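Local coordinates for protein Thiosulfate:glutathione sulfurtransferase (Saccharomyces cerevisiae, PDB 3D1P) that transfers sulfur from thiosulfate to glutathione, giving S-sulfanylglutathione and sulfite, a step of mitochondrial hydrogen sulfide metabolism, at residues V42-R47 against I61-R66. Sequence-based numbering, arbitrary orientation.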
loop_
_atom_site.group_PDB
_atom_site.type_symbol
_atom_site.label_atom_id
_atom_site.label_comp_id
_atom_site.label_asym_id
_atom_site.label_seq_id
_atom_site.Cartn_x
_atom_site.Cartn_y
_atom_site.Cartn_z
ATOM N N VAL A 42 3.363 -5.752 3.883
ATOM C CA VAL A 42 2.045 -5.539 3.334
ATOM C C VAL A 42 2.151 -4.434 2.296
ATOM O O VAL A 42 2.666 -3.366 2.590
ATOM C CB VAL A 42 1.031 -5.125 4.413
ATOM C CG1 VAL A 42 -0.360 -4.928 3.839
ATOM C CG2 VAL A 42 1.001 -6.153 5.560
ATOM N N LEU A 43 1.606 -4.708 1.111
ATOM C CA LEU A 43 1.607 -3.759 -0.016
ATOM C C LEU A 43 0.247 -3.077 -0.021
ATOM O O LEU A 43 -0.773 -3.697 -0.340
ATOM C CB LEU A 43 1.826 -4.508 -1.335
ATOM C CG LEU A 43 3.132 -5.315 -1.396
ATOM C CD1 LEU A 43 3.255 -6.039 -2.734
ATOM C CD2 LEU A 43 4.335 -4.443 -1.143
ATOM N N VAL A 44 0.221 -1.807 0.363
ATOM C CA VAL A 44 -1.026 -1.078 0.587
ATOM C C VAL A 44 -1.277 -0.111 -0.565
ATOM O O VAL A 44 -0.702 0.962 -0.645
ATOM C CB VAL A 44 -1.027 -0.319 1.906
ATOM C CG1 VAL A 44 -2.414 0.245 2.143
ATOM C CG2 VAL A 44 -0.592 -1.222 3.095
ATOM N N ASP A 45 -2.178 -0.545 -1.455
ATOM C CA ASP A 45 -2.571 0.222 -2.627
ATOM C C ASP A 45 -3.832 0.989 -2.260
ATOM O O ASP A 45 -4.882 0.409 -1.974
ATOM C CB ASP A 45 -2.828 -0.764 -3.778
ATOM C CG ASP A 45 -3.137 -0.124 -5.104
ATOM O OD1 ASP A 45 -3.681 0.990 -5.166
ATOM O OD2 ASP A 45 -2.844 -0.808 -6.120
ATOM N N VAL A 46 -3.717 2.313 -2.222
ATOM C CA VAL A 46 -4.814 3.155 -1.743
ATOM C C VAL A 46 -5.558 3.849 -2.885
ATOM O O VAL A 46 -6.314 4.789 -2.650
ATOM C CB VAL A 46 -4.360 4.140 -0.644
ATOM C CG1 VAL A 46 -3.668 3.382 0.468
ATOM C CG2 VAL A 46 -3.490 5.254 -1.149
ATOM N N ARG A 47 -5.403 3.348 -4.104
ATOM C CA ARG A 47 -6.280 3.771 -5.187
ATOM C C ARG A 47 -7.725 3.322 -4.921
ATOM O O ARG A 47 -8.001 2.524 -4.025
ATOM C CB ARG A 47 -5.771 3.215 -6.517
ATOM C CG ARG A 47 -4.408 3.747 -6.919
ATOM C CD ARG A 47 -3.883 3.145 -8.208
ATOM N NE ARG A 47 -3.765 1.690 -8.050
ATOM C CZ ARG A 47 -3.855 0.797 -9.003
ATOM N NH1 ARG A 47 -3.996 1.140 -10.258
ATOM N NH2 ARG A 47 -3.813 -0.484 -8.666
ATOM N N ILE A 61 -2.983 -5.370 -0.992
ATOM C CA ILE A 61 -4.324 -5.088 -0.507
ATOM C C ILE A 61 -4.766 -3.730 -1.021
ATOM O O ILE A 61 -3.951 -2.883 -1.369
ATOM C CB ILE A 61 -4.424 -5.167 1.030
ATOM C CG1 ILE A 61 -3.630 -4.043 1.731
ATOM C CG2 ILE A 61 -4.009 -6.562 1.491
ATOM C CD1 ILE A 61 -3.860 -3.987 3.236
ATOM N N ASN A 62 -6.084 -3.546 -1.092
ATOM C CA ASN A 62 -6.654 -2.275 -1.540
ATOM C C ASN A 62 -7.381 -1.639 -0.358
ATOM O O ASN A 62 -8.330 -2.185 0.179
ATOM C CB ASN A 62 -7.625 -2.532 -2.682
ATOM C CG ASN A 62 -8.208 -1.258 -3.300
ATOM O OD1 ASN A 62 -9.354 -1.252 -3.780
ATOM N ND2 ASN A 62 -7.420 -0.201 -3.399
ATOM N N VAL A 63 -6.905 -0.451 0.045
ATOM C CA VAL A 63 -7.508 0.300 1.146
ATOM C C VAL A 63 -7.723 1.732 0.633
ATOM O O VAL A 63 -6.879 2.606 0.821
ATOM C CB VAL A 63 -6.665 0.285 2.426
ATOM C CG1 VAL A 63 -7.464 0.942 3.552
ATOM C CG2 VAL A 63 -6.284 -1.159 2.803
ATOM N N PRO A 64 -8.808 1.949 -0.099
ATOM C CA PRO A 64 -8.953 3.204 -0.847
ATOM C C PRO A 64 -8.882 4.458 0.020
ATOM O O PRO A 64 -9.639 4.618 0.985
ATOM C CB PRO A 64 -10.345 3.063 -1.485
ATOM C CG PRO A 64 -10.536 1.555 -1.641
ATOM C CD PRO A 64 -9.895 0.990 -0.402
ATOM N N TYR A 65 -8.025 5.417 -0.385
ATOM C CA TYR A 65 -7.854 6.623 0.396
ATOM C C TYR A 65 -8.993 7.618 0.176
ATOM O O TYR A 65 -9.522 8.155 1.131
ATOM C CB TYR A 65 -6.493 7.272 0.132
ATOM C CG TYR A 65 -6.295 8.479 0.997
ATOM C CD1 TYR A 65 -6.048 8.341 2.348
ATOM C CD2 TYR A 65 -6.386 9.763 0.475
ATOM C CE1 TYR A 65 -5.930 9.469 3.190
ATOM C CE2 TYR A 65 -6.279 10.852 1.295
ATOM C CZ TYR A 65 -6.049 10.697 2.640
ATOM O OH TYR A 65 -5.936 11.816 3.438
ATOM N N ARG A 66 -9.355 7.853 -1.081
ATOM C CA ARG A 66 -10.402 8.815 -1.411
ATOM C C ARG A 66 -11.729 8.485 -0.729
ATOM O O ARG A 66 -12.390 9.365 -0.179
ATOM C CB ARG A 66 -10.597 8.894 -2.926
ATOM C CG ARG A 66 -9.677 9.886 -3.619
ATOM C CD ARG A 66 -9.842 9.830 -5.129
ATOM N NE ARG A 66 -11.124 10.378 -5.561
ATOM C CZ ARG A 66 -11.412 11.676 -5.587
ATOM N NH1 ARG A 66 -10.505 12.566 -5.207
ATOM N NH2 ARG A 66 -12.606 12.085 -5.995
HETATM O O HOH W 1 -8.175 6.683 -3.531
#
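The flat amide of Asn-62 holds two backbone carbonyls of 42-47 close to its own plane: ND2 gives one hydrogen to Asp-45 O at 3.0 Å and the other to Arg-47 O at 2.9 Å. The nitrogen itself sits above each carbonyl plane rather than on a lone pair. With CG anti to the backbone N (chi1 -176°), the amide reaches the point where the partner chain leaves the sheet, and its two bonds fix its rotation. Asp-45 O also takes Val-63 N, from the opposite face of its plane. A second set of flat groups, within 42-47, is the Arg-47 guanidinium with the Asp-45 carboxylate in plane at its edge: NE bonds OD1 and NH2 forms a 2.7 Å salt bridge with OD2, both on syn lone pairs. OD1 accepts Arg-47 N as well, closing an Asx turn, so the turn and the salt bridge together hold the carboxylate. Arg-47 NH2 goes on to Val-55 O.

Before the turn, the strands pair in parallel, Ile-61 N to Leu-43 O and Asp-45 N to Ile-61 O. On the face of Val-44, Ile-61 CG1 stands between its own backbone N and carbonyl carbon (chi1 67°), which lays it 3.5 Å from Leu-43 O and carries CD1 on to Val-42 CG1 at 3.7 Å. Past the strands, Tyr-65 N bonds Val-46 O (2.9 Å), which a water links to Arg-66 N. Val-46 CG2 rests beside Tyr-65 CB, while its CB and CG1 each lie 3.3 Å from Val-63 O.

Helix 49-54 connects these strands in a beta-alpha-beta unit, and 61-62 is an edge strand of the parallel sheet. This is part of the rhodanese fold, and the side chain of Val-46 comes within about 4 Å of that of Cys-98, the persulfide-forming active-site cysteine.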